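Local coordinates for protein succinate dehydrogenase (Membrane anchor subunit) (Mycolicibacterium smegmatis, PDB 7D6V) that anchors the Sdh1 succinate dehydrogenase complex in the membrane, holds a Rieske-type 2Fe-2S cluster there and probably helps pass electrons from succinate to quinone, at residues C[57-61]-C[258-263]; C[83-87]-C[168-172]. One frame throughout, in Å; residues are numbered along the deposited sequence.

Contact 1 (C[57-61]-C[258-263])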
loop_
_atom_site.group_PDB
_atom_site.type_symbol
_atom_site.label_atom_id
_atom_site.label_comp_id
_atom_site.label_asym_id
_atom_site.label_seq_id
_atom_site.Cartn_x
_atom_site.Cartn_y
_atom_site.Cartn_z
ATOM N N SER C 57 -56.907 -12.140 -14.482
ATOM C CA SER C 57 -57.397 -11.989 -15.843
ATOM C C SER C 57 -56.435 -11.104 -16.618
ATOM O O SER C 57 -55.526 -10.494 -16.051
ATOM C CB SER C 57 -58.818 -11.417 -15.868
ATOM O OG SER C 57 -58.828 -10.041 -15.543
ATOM N N ALA C 58 -56.647 -11.053 -17.934
ATOM C CA ALA C 58 -55.842 -10.256 -18.860
ATOM C C ALA C 58 -54.365 -10.654 -18.798
ATOM O O ALA C 58 -53.486 -9.854 -18.479
ATOM C CB ALA C 58 -56.023 -8.757 -18.599
ATOM N N TYR C 59 -54.107 -11.919 -19.125
ATOM C CA TYR C 59 -52.756 -12.454 -19.077
ATOM C C TYR C 59 -52.403 -13.336 -20.266
ATOM O O TYR C 59 -51.270 -13.821 -20.331
ATOM C CB TYR C 59 -52.546 -13.250 -17.776
ATOM C CG TYR C 59 -53.500 -14.408 -17.607
ATOM C CD1 TYR C 59 -53.194 -15.663 -18.111
ATOM C CD2 TYR C 59 -54.711 -14.245 -16.955
ATOM C CE1 TYR C 59 -54.060 -16.720 -17.966
ATOM C CE2 TYR C 59 -55.584 -15.298 -16.804
ATOM C CZ TYR C 59 -55.254 -16.534 -17.312
ATOM O OH TYR C 59 -56.119 -17.589 -17.167
ATOM N N TRP C 60 -53.321 -13.555 -21.203
ATOM C CA TRP C 60 -53.119 -14.507 -22.286
ATOM C C TRP C 60 -53.751 -13.971 -23.558
ATOM O O TRP C 60 -54.933 -13.618 -23.561
ATOM C CB TRP C 60 -53.728 -15.867 -21.918
ATOM C CG TRP C 60 -53.829 -16.861 -23.034
ATOM C CD1 TRP C 60 -54.968 -17.310 -23.625
ATOM C CD2 TRP C 60 -52.750 -17.564 -23.658
ATOM N NE1 TRP C 60 -54.669 -18.235 -24.591
ATOM C CE2 TRP C 60 -53.312 -18.409 -24.631
ATOM C CE3 TRP C 60 -51.364 -17.556 -23.496
ATOM C CZ2 TRP C 60 -52.538 -19.234 -25.437
ATOM C CZ3 TRP C 60 -50.598 -18.375 -24.297
ATOM C CH2 TRP C 60 -51.186 -19.203 -25.253
ATOM N N VAL C 61 -52.968 -13.908 -24.633
ATOM C CA VAL C 61 -53.481 -13.599 -25.962
ATOM C C VAL C 61 -53.619 -14.907 -26.724
ATOM O O VAL C 61 -52.620 -15.579 -27.008
ATOM C CB VAL C 61 -52.569 -12.618 -26.712
ATOM C CG1 VAL C 61 -53.274 -12.095 -27.946
ATOM C CG2 VAL C 61 -52.157 -11.477 -25.815
ATOM N N ILE C 258 -48.551 -6.901 -22.296
ATOM C CA ILE C 258 -49.402 -8.061 -22.536
ATOM C C ILE C 258 -50.808 -7.800 -22.017
ATOM O O ILE C 258 -51.797 -8.150 -22.665
ATOM C CB ILE C 258 -48.787 -9.329 -21.916
ATOM C CG1 ILE C 258 -47.524 -9.722 -22.673
ATOM C CG2 ILE C 258 -49.770 -10.480 -21.972
ATOM C CD1 ILE C 258 -46.911 -11.011 -22.205
ATOM N N MET C 259 -50.919 -7.170 -20.845
ATOM C CA MET C 259 -52.226 -6.807 -20.309
ATOM C C MET C 259 -52.971 -5.866 -21.245
ATOM O O MET C 259 -54.179 -6.020 -21.460
ATOM C CB MET C 259 -52.062 -6.160 -18.939
ATOM C CG MET C 259 -53.367 -5.787 -18.273
ATOM S SD MET C 259 -53.094 -5.049 -16.658
ATOM C CE MET C 259 -52.428 -3.461 -17.135
ATOM N N LEU C 260 -52.271 -4.871 -21.795
ATOM C CA LEU C 260 -52.917 -3.943 -22.716
ATOM C C LEU C 260 -53.455 -4.669 -23.940
ATOM O O LEU C 260 -54.574 -4.401 -24.391
ATOM C CB LEU C 260 -51.935 -2.854 -23.133
ATOM C CG LEU C 260 -51.694 -1.738 -22.126
ATOM C CD1 LEU C 260 -50.415 -1.015 -22.466
ATOM C CD2 LEU C 260 -52.867 -0.790 -22.137
ATOM N N VAL C 261 -52.673 -5.602 -24.481
ATOM C CA VAL C 261 -53.111 -6.324 -25.671
ATOM C C VAL C 261 -54.273 -7.261 -25.347
ATOM O O VAL C 261 -55.216 -7.387 -26.135
ATOM C CB VAL C 261 -51.932 -7.076 -26.308
ATOM C CG1 VAL C 261 -52.394 -7.836 -27.530
ATOM C CG2 VAL C 261 -50.840 -6.099 -26.684
ATOM N N ALA C 262 -54.233 -7.931 -24.194
ATOM C CA ALA C 262 -55.320 -8.844 -23.846
ATOM C C ALA C 262 -56.614 -8.074 -23.610
ATOM O O ALA C 262 -57.681 -8.468 -24.094
ATOM C CB ALA C 262 -54.955 -9.667 -22.620
ATOM N N SER C 263 -56.548 -6.978 -22.853
ATOM C CA SER C 263 -57.740 -6.174 -22.616
ATOM C C SER C 263 -58.266 -5.620 -23.932
ATOM O O SER C 263 -59.361 -5.984 -24.375
ATOM C CB SER C 263 -57.431 -5.037 -21.645
ATOM O OG SER C 263 -57.070 -5.543 -20.374
#
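In the turn that follows helix 33-55, the carbonyls of S57 and A58 accept hydrogen bonds from the guanidinium of R52 in that helix. At A58 the backbone adopts left-handed angles (phi/psi 58/61), and its methyl points at helix 240-264: A58 CB lies 4.0 Å from M259 CG and 4.3 Å from A262 CB. The methyls of A58 and A262 suit this close approach, the CA atoms of A58 and M259 being 5.2 Å apart, and the M259 side chain leads away. Y59 turns its ring away, its hydroxyl hydrogen-bonded to the backbone N of A80, and meets the helix through its backbone, with Y59 O 4.0 Å from I258 CG2. W60 also points away from the helix, its ring meeting H65, and W60 O lies 4.1 Å from A262 CB. V61 points back to the helix, and its branched side chain fills the space beside V261 (V61 CG2 to V261 CG1, 4.0 Å). On the helix, S263 OG satisfies itself on M259 O at 3.1 Å. This is apolar packing of a post-helical turn, leading into the short antiparallel hairpin 60-61/66-67, against the last helix of a helical membrane anchor.

Contact 2 (C[83-87]-C[168-172])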
loop_
_atom_site.group_PDB
_atom_site.type_symbol
_atom_site.label_atom_id
_atom_site.label_comp_id
_atom_site.label_asym_id
_atom_site.label_seq_id
_atom_site.Cartn_x
_atom_site.Cartn_y
_atom_site.Cartn_z
ATOM N N SER C 83 -53.346 -21.756 -22.373
ATOM C CA SER C 83 -52.319 -21.185 -21.513
ATOM C C SER C 83 -51.516 -22.238 -20.765
ATOM O O SER C 83 -50.411 -21.942 -20.302
ATOM C CB SER C 83 -52.949 -20.229 -20.504
ATOM O OG SER C 83 -53.649 -19.192 -21.158
ATOM N N SER C 84 -52.040 -23.452 -20.636
ATOM C CA SER C 84 -51.365 -24.516 -19.898
ATOM C C SER C 84 -50.457 -25.265 -20.862
ATOM O O SER C 84 -50.911 -26.103 -21.643
ATOM C CB SER C 84 -52.383 -25.445 -19.248
ATOM O OG SER C 84 -53.102 -24.762 -18.241
ATOM N N HIS C 85 -49.164 -24.960 -20.807
ATOM C CA HIS C 85 -48.183 -25.596 -21.671
ATOM C C HIS C 85 -47.592 -26.860 -21.073
ATOM O O HIS C 85 -46.946 -27.624 -21.797
ATOM C CB HIS C 85 -47.067 -24.605 -22.002
ATOM C CG HIS C 85 -47.559 -23.353 -22.652
ATOM N ND1 HIS C 85 -46.949 -22.130 -22.477
ATOM C CD2 HIS C 85 -48.613 -23.134 -23.471
ATOM C CE1 HIS C 85 -47.604 -21.213 -23.166
ATOM N NE2 HIS C 85 -48.618 -21.797 -23.778
ATOM N N PHE C 86 -47.798 -27.101 -19.781
ATOM C CA PHE C 86 -47.314 -28.299 -19.110
ATOM C C PHE C 86 -48.463 -29.072 -18.475
ATOM O O PHE C 86 -48.281 -29.752 -17.465
ATOM C CB PHE C 86 -46.258 -27.940 -18.067
ATOM C CG PHE C 86 -45.260 -26.932 -18.548
ATOM C CD1 PHE C 86 -45.405 -25.593 -18.237
ATOM C CD2 PHE C 86 -44.187 -27.317 -19.329
ATOM C CE1 PHE C 86 -44.493 -24.663 -18.687
ATOM C CE2 PHE C 86 -43.274 -26.389 -19.780
ATOM C CZ PHE C 86 -43.427 -25.063 -19.459
ATOM N N GLY C 87 -49.651 -28.975 -19.062
ATOM C CA GLY C 87 -50.818 -29.666 -18.561
ATOM C C GLY C 87 -51.553 -28.880 -17.491
ATOM O O GLY C 87 -51.067 -27.889 -16.944
ATOM N N VAL C 168 -38.531 -22.510 -18.297
ATOM C CA VAL C 168 -39.969 -22.459 -18.573
ATOM C C VAL C 168 -40.329 -21.181 -19.328
ATOM O O VAL C 168 -41.098 -21.204 -20.301
ATOM C CB VAL C 168 -40.765 -22.591 -17.262
ATOM C CG1 VAL C 168 -42.190 -22.111 -17.450
ATOM C CG2 VAL C 168 -40.746 -24.026 -16.783
ATOM N N ASN C 169 -39.774 -20.048 -18.897
ATOM C CA ASN C 169 -40.021 -18.785 -19.586
ATOM C C ASN C 169 -39.451 -18.786 -20.998
ATOM O O ASN C 169 -40.033 -18.171 -21.898
ATOM C CB ASN C 169 -39.443 -17.626 -18.779
ATOM C CG ASN C 169 -40.200 -17.378 -17.498
ATOM O OD1 ASN C 169 -41.367 -17.739 -17.376
ATOM N ND2 ASN C 169 -39.539 -16.760 -16.529
ATOM N N THR C 170 -38.314 -19.446 -21.210
ATOM C CA THR C 170 -37.770 -19.572 -22.555
ATOM C C THR C 170 -38.705 -20.373 -23.449
ATOM O O THR C 170 -38.910 -20.027 -24.617
ATOM C CB THR C 170 -36.391 -20.223 -22.502
ATOM O OG1 THR C 170 -35.632 -19.633 -21.443
ATOM C CG2 THR C 170 -35.657 -20.020 -23.813
ATOM N N TYR C 171 -39.281 -21.448 -22.914
ATOM C CA TYR C 171 -40.268 -22.199 -23.682
ATOM C C TYR C 171 -41.463 -21.323 -24.037
ATOM O O TYR C 171 -41.957 -21.356 -25.172
ATOM C CB TYR C 171 -40.717 -23.432 -22.900
ATOM C CG TYR C 171 -41.780 -24.233 -23.607
ATOM C CD1 TYR C 171 -41.443 -25.180 -24.559
ATOM C CD2 TYR C 171 -43.123 -24.033 -23.334
ATOM C CE1 TYR C 171 -42.410 -25.906 -25.212
ATOM C CE2 TYR C 171 -44.095 -24.754 -23.984
ATOM C CZ TYR C 171 -43.734 -25.690 -24.921
ATOM O OH TYR C 171 -44.708 -26.412 -25.567
ATOM N N ASP C 172 -41.942 -20.537 -23.070
ATOM C CA ASP C 172 -43.054 -19.624 -23.326
ATOM C C ASP C 172 -42.719 -18.647 -24.446
ATOM O O ASP C 172 -43.514 -18.445 -25.374
ATOM C CB ASP C 172 -43.404 -18.866 -22.047
ATOM C CG ASP C 172 -44.348 -19.632 -21.158
ATOM O OD1 ASP C 172 -45.292 -20.247 -21.687
ATOM O OD2 ASP C 172 -44.146 -19.628 -19.928
#
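An aromatic cluster of H85, F86 and Y171 fastens the long loop between strand 66-67 and helix 104-112 to the last turns of helix 155-175. V168, Y171 and D172, spaced three and four residues along the helix, present one continuous face to the loop. H85 points at this face, and H85 ND1 donates a short but bent, weak hydrogen bond to D172 OD1 (2.6 Å, 125° at the hydrogen); histidine suits the place by joining a polar edge to a flat ring. The edge of Y171 approaches the face of H85 in an offset edge-to-face pair, centroids 5.9 Å apart and planes at 65°. The rings of F86 and Y171 meet obliquely, centroids 5.6 Å apart and planes at 45°, with F86 CZ 4.0 Å from Y171 CD2, while F86 CE1 lies 3.7 Å from V168 CG1. Together these contacts make loop-to-helix packing at the surface, an aromatic cluster combined with a weak His-Asp hydrogen bond.

Both contacts pin non-helical chain to a transmembrane-anchor helix near its C-terminal end, but use different helices: 240-264 in contact 1 and 155-175 in contact 2. Contact 1 is partly buried and mainly apolar, relying on small and branched aliphatic groups at close backbone range, with backbone carbonyls packed against the helix and no polar bond across it. Contact 2 lies at the surface, where the backbones stand farther apart and long aromatic side chains and one weak polar bond span the gap. Their centres are 16 Å apart, and they meet chiefly through W60, which points away from helix 240-264: W60 CG packs 3.0 Å from S83 OG, W60 CH2 3.9 Å from H85 NE2.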